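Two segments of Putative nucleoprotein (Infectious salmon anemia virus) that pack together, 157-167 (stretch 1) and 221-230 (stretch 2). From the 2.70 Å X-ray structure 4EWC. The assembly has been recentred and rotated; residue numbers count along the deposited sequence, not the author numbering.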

# COMPACT_ATOMS: atom_id res chain seq x y z
N ALA A 157 -12.28 -27.65 27.88
CA ALA A 157 -11.38 -28.49 28.68
C ALA A 157 -10.07 -27.78 28.97
O ALA A 157 -9.45 -28.00 30.02
N LEU A 158 -9.63 -26.94 28.03
CA LEU A 158 -8.47 -26.11 28.27
C LEU A 158 -8.80 -25.01 29.28
O LEU A 158 -7.97 -24.65 30.10
N THR A 159 -10.02 -24.47 29.20
CA THR A 159 -10.40 -23.44 30.14
C THR A 159 -10.33 -24.01 31.55
O THR A 159 -9.74 -23.40 32.46
N THR A 160 -10.89 -25.21 31.71
CA THR A 160 -10.96 -25.89 33.00
C THR A 160 -9.59 -26.30 33.57
O THR A 160 -9.29 -26.05 34.75
N PHE A 161 -8.77 -26.90 32.73
CA PHE A 161 -7.43 -27.28 33.14
C PHE A 161 -6.65 -26.08 33.65
O PHE A 161 -6.07 -26.13 34.73
N PHE A 162 -6.66 -24.99 32.89
CA PHE A 162 -5.80 -23.86 33.24
C PHE A 162 -6.33 -22.94 34.34
O PHE A 162 -5.66 -22.01 34.75
N SER A 163 -7.54 -23.24 34.81
CA SER A 163 -8.17 -22.52 35.92
C SER A 163 -7.51 -22.94 37.22
O SER A 163 -7.67 -22.28 38.25
N ALA A 164 -6.80 -24.06 37.15
CA ALA A 164 -6.01 -24.56 38.26
C ALA A 164 -4.73 -23.74 38.36
O ALA A 164 -4.15 -23.61 39.43
N ILE A 165 -4.31 -23.19 37.24
CA ILE A 165 -2.96 -22.65 37.10
C ILE A 165 -2.97 -21.14 36.96
O ILE A 165 -2.07 -20.46 37.43
N LEU A 166 -4.00 -20.64 36.29
CA LEU A 166 -4.07 -19.25 35.90
C LEU A 166 -5.32 -18.63 36.44
O LEU A 166 -6.28 -19.31 36.73
N SER A 167 -5.29 -17.31 36.55
CA SER A 167 -6.46 -16.56 36.93
C SER A 167 -7.32 -16.41 35.70
O SER A 167 -6.98 -16.86 34.61
N GLN A 221 6.50 -17.66 36.20
CA GLN A 221 6.65 -19.02 35.72
C GLN A 221 5.83 -20.01 36.53
O GLN A 221 6.17 -20.34 37.67
N VAL A 222 4.76 -20.49 35.91
CA VAL A 222 3.93 -21.52 36.52
C VAL A 222 4.35 -22.89 36.04
O VAL A 222 5.09 -23.02 35.06
N GLU A 223 3.86 -23.92 36.71
CA GLU A 223 4.22 -25.29 36.39
C GLU A 223 3.05 -26.03 35.80
O GLU A 223 1.94 -26.00 36.34
N VAL A 224 3.30 -26.71 34.69
CA VAL A 224 2.27 -27.49 34.03
C VAL A 224 2.66 -28.96 34.01
O VAL A 224 3.76 -29.31 33.63
N ASN A 225 1.74 -29.81 34.45
CA ASN A 225 1.95 -31.24 34.37
C ASN A 225 1.43 -31.76 33.03
O ASN A 225 0.22 -31.85 32.80
N LEU A 226 2.35 -32.14 32.15
CA LEU A 226 2.01 -32.50 30.78
C LEU A 226 1.22 -33.80 30.65
O LEU A 226 0.45 -33.95 29.70
N ASN A 227 1.40 -34.74 31.58
CA ASN A 227 0.56 -35.96 31.58
C ASN A 227 -0.89 -35.64 31.86
O ASN A 227 -1.80 -36.15 31.21
N ASP A 228 -1.12 -34.79 32.86
CA ASP A 228 -2.48 -34.37 33.15
C ASP A 228 -3.04 -33.67 31.92
O ASP A 228 -4.16 -33.95 31.50
N LEU A 229 -2.24 -32.78 31.34
CA LEU A 229 -2.69 -32.03 30.17
C LEU A 229 -2.99 -32.93 28.98
O LEU A 229 -3.96 -32.71 28.26
N LYS A 230 -2.16 -33.95 28.78
CA LYS A 230 -2.33 -34.88 27.68
C LYS A 230 -3.61 -35.70 27.87
O LYS A 230 -4.45 -35.78 26.98

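A small contact between distant parts of a chain is often organised around one aromatic ring, with aliphatic side chains closing about it while some nearby polar side chains bond to local backbone. The packing of residues 157-167 against 221-230 in the putative nucleoprotein of infectious salmon anemia virus illustrates the principle: about 395 Å² is buried in total, and no hydrogen bond crosses between the stretches.

The central ring belongs to Phe161, whose CA-to-CB bond points toward the second stretch and whose t rotamer (chi1 -172°) carries the ring to the start of the opposing helix. There Leu229, with chi1 t and chi2 p, lays a methyl over one ring face: its CD1 sits 4.0 Å from the ring centroid of Phe161, only 6° off the ring normal, a nearly ideal CH-pi arrangement. The fit extends to the helix backbone, with Phe161 CE2 3.4 Å from Leu229 N and Phe161 CZ 3.9 Å from Asn225 O. These two backbone atoms already satisfy each other, since Leu229 N donates to Asn225 O at 3.0 Å, so the ring packs against backbone atoms that are already paired.

Leu229 also serves the neighbours of Phe161. Its CD2 lies 4.0 Å from Phe162 CZ, and its CD1 is 4.3 Å from Leu158 CD2. Both Leu158 (m, t) and Phe162 (chi1 m) leave their backbone sideways, yet their ends swing nearer the second stretch. Val224, a buried t rotamer at the end of the strand, is shared between the two aromatic side chains: Val224 CG1 stands 4.2 Å from Phe161 CE1, while Val224 CG2 stands 4.2 Å from Phe162 CE1. Thus two branches of one valine meet two rings.

Farther along, the contact moves onto the strand, where Ile165 and Val222 meet. Ile165 (m, m) and Val222 (m) point toward each other's stretch, and their methyls meet closely, Ile165 CG2 to Val222 CG2 at 3.5 Å. The CD1 of Ile165 reaches the strand backbone, 3.5 Å from Glu223 O, while the Glu223 side chain itself points away. Leu166 (m, t) adds a looser touch, its CD2 4.5 Å from Val222 CG1.

At the polar edge, Asp228 (m) points toward the first stretch but offers carbon to it: its CB is 3.6 Å from Phe161 CE2. Beside it, Asn225 occupies the N-cap position. Its t rotamer brings OD1 within 2.8 Å of Asp228 N, which donates to it at an angle of 171°, a capping bond of the usual kind, as the first amides of a helix lack acceptors in the preceding turn. Across the contact, Ser163 OG donates to Thr159 O at 2.6 Å, back within its own stretch and well away from the second. Ser167, in the p rotamer, caps a backbone nitrogen elsewhere in the structure. Asn225, Ser163 and Ser167 bond locally, and the contact between the stretches rests on apolar packing.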

# COMPACT_ATOMS: atom_id res chain seq x y z
CB ALA A 157 -11.12 -29.80 27.99
CB LEU A 158 -7.94 -25.47 26.97
CG LEU A 158 -7.38 -26.39 25.89
CD1 LEU A 158 -7.10 -25.56 24.64
CD2 LEU A 158 -6.13 -27.11 26.39
CB THR A 159 -11.80 -22.87 29.89
OG1 THR A 159 -11.76 -21.97 28.79
CG2 THR A 159 -12.29 -22.11 31.14
CB THR A 160 -11.88 -27.11 32.90
OG1 THR A 160 -13.24 -26.67 32.88
CG2 THR A 160 -11.66 -28.08 34.05
CB PHE A 161 -6.68 -27.96 32.00
CG PHE A 161 -5.36 -28.55 32.42
CD1 PHE A 161 -4.23 -27.75 32.55
CD2 PHE A 161 -5.24 -29.91 32.69
CE1 PHE A 161 -3.02 -28.29 32.93
CE2 PHE A 161 -4.03 -30.45 33.08
CZ PHE A 161 -2.92 -29.64 33.20
CB PHE A 162 -5.35 -23.10 31.98
CG PHE A 162 -4.36 -23.88 31.17
CD1 PHE A 162 -3.00 -23.76 31.42
CD2 PHE A 162 -4.78 -24.78 30.19
CE1 PHE A 162 -2.08 -24.50 30.69
CE2 PHE A 162 -3.87 -25.53 29.47
CZ PHE A 162 -2.52 -25.39 29.72
CB SER A 163 -9.64 -22.88 35.99
OG SER A 163 -10.31 -22.45 34.83
CB ALA A 164 -5.67 -26.01 38.05
CB ILE A 165 -2.30 -23.27 35.85
CG1 ILE A 165 -2.11 -24.76 36.04
CG2 ILE A 165 -0.96 -22.63 35.58
CD1 ILE A 165 -1.27 -25.10 37.28
CB LEU A 166 -4.13 -19.09 34.38
CG LEU A 166 -3.03 -19.64 33.47
CD1 LEU A 166 -3.23 -19.08 32.07
CD2 LEU A 166 -1.65 -19.30 34.02
CB SER A 167 -6.07 -15.18 37.41
OG SER A 167 -5.75 -14.34 36.31
CB GLN A 221 8.11 -19.42 35.76
CG GLN A 221 9.02 -18.49 35.02
CD GLN A 221 10.35 -19.13 34.73
OE1 GLN A 221 10.93 -19.80 35.58
NE2 GLN A 221 10.85 -18.95 33.50
CB VAL A 222 2.45 -21.33 36.15
CG1 VAL A 222 1.97 -19.96 36.57
CG2 VAL A 222 2.26 -21.53 34.65
CB GLU A 223 4.72 -26.02 37.63
CG GLU A 223 6.01 -25.44 38.18
CD GLU A 223 6.45 -26.12 39.46
OE1 GLU A 223 5.81 -27.12 39.85
OE2 GLU A 223 7.43 -25.65 40.06
CB VAL A 224 2.03 -27.02 32.59
CG1 VAL A 224 1.02 -27.91 31.93
CG2 VAL A 224 1.54 -25.59 32.60
CB ASN A 225 1.27 -31.93 35.54
CG ASN A 225 1.38 -33.46 35.48
OD1 ASN A 225 1.11 -34.10 34.46
ND2 ASN A 225 1.76 -34.05 36.62
CB LEU A 226 3.27 -32.55 29.90
CG LEU A 226 4.19 -31.33 29.78
CD1 LEU A 226 5.37 -31.69 28.90
CD2 LEU A 226 3.47 -30.10 29.23
CB ASN A 227 1.03 -36.97 32.61
CG ASN A 227 2.42 -37.47 32.35
OD1 ASN A 227 3.12 -36.94 31.48
ND2 ASN A 227 2.85 -38.47 33.11
CB ASP A 228 -2.53 -33.44 34.37
CG ASP A 228 -2.07 -34.12 35.63
OD1 ASP A 228 -1.93 -35.36 35.63
OD2 ASP A 228 -1.84 -33.41 36.64
CB LEU A 229 -1.67 -30.96 29.78
CG LEU A 229 -2.20 -30.10 28.62
CD1 LEU A 229 -3.64 -29.64 28.90
CD2 LEU A 229 -1.28 -28.91 28.29
CB LYS A 230 -1.11 -35.79 27.59
CG LYS A 230 -1.24 -36.87 26.55
CD LYS A 230 -0.12 -37.86 26.67
CE LYS A 230 -0.11 -38.76 25.44
NZ LYS A 230 1.04 -39.70 25.40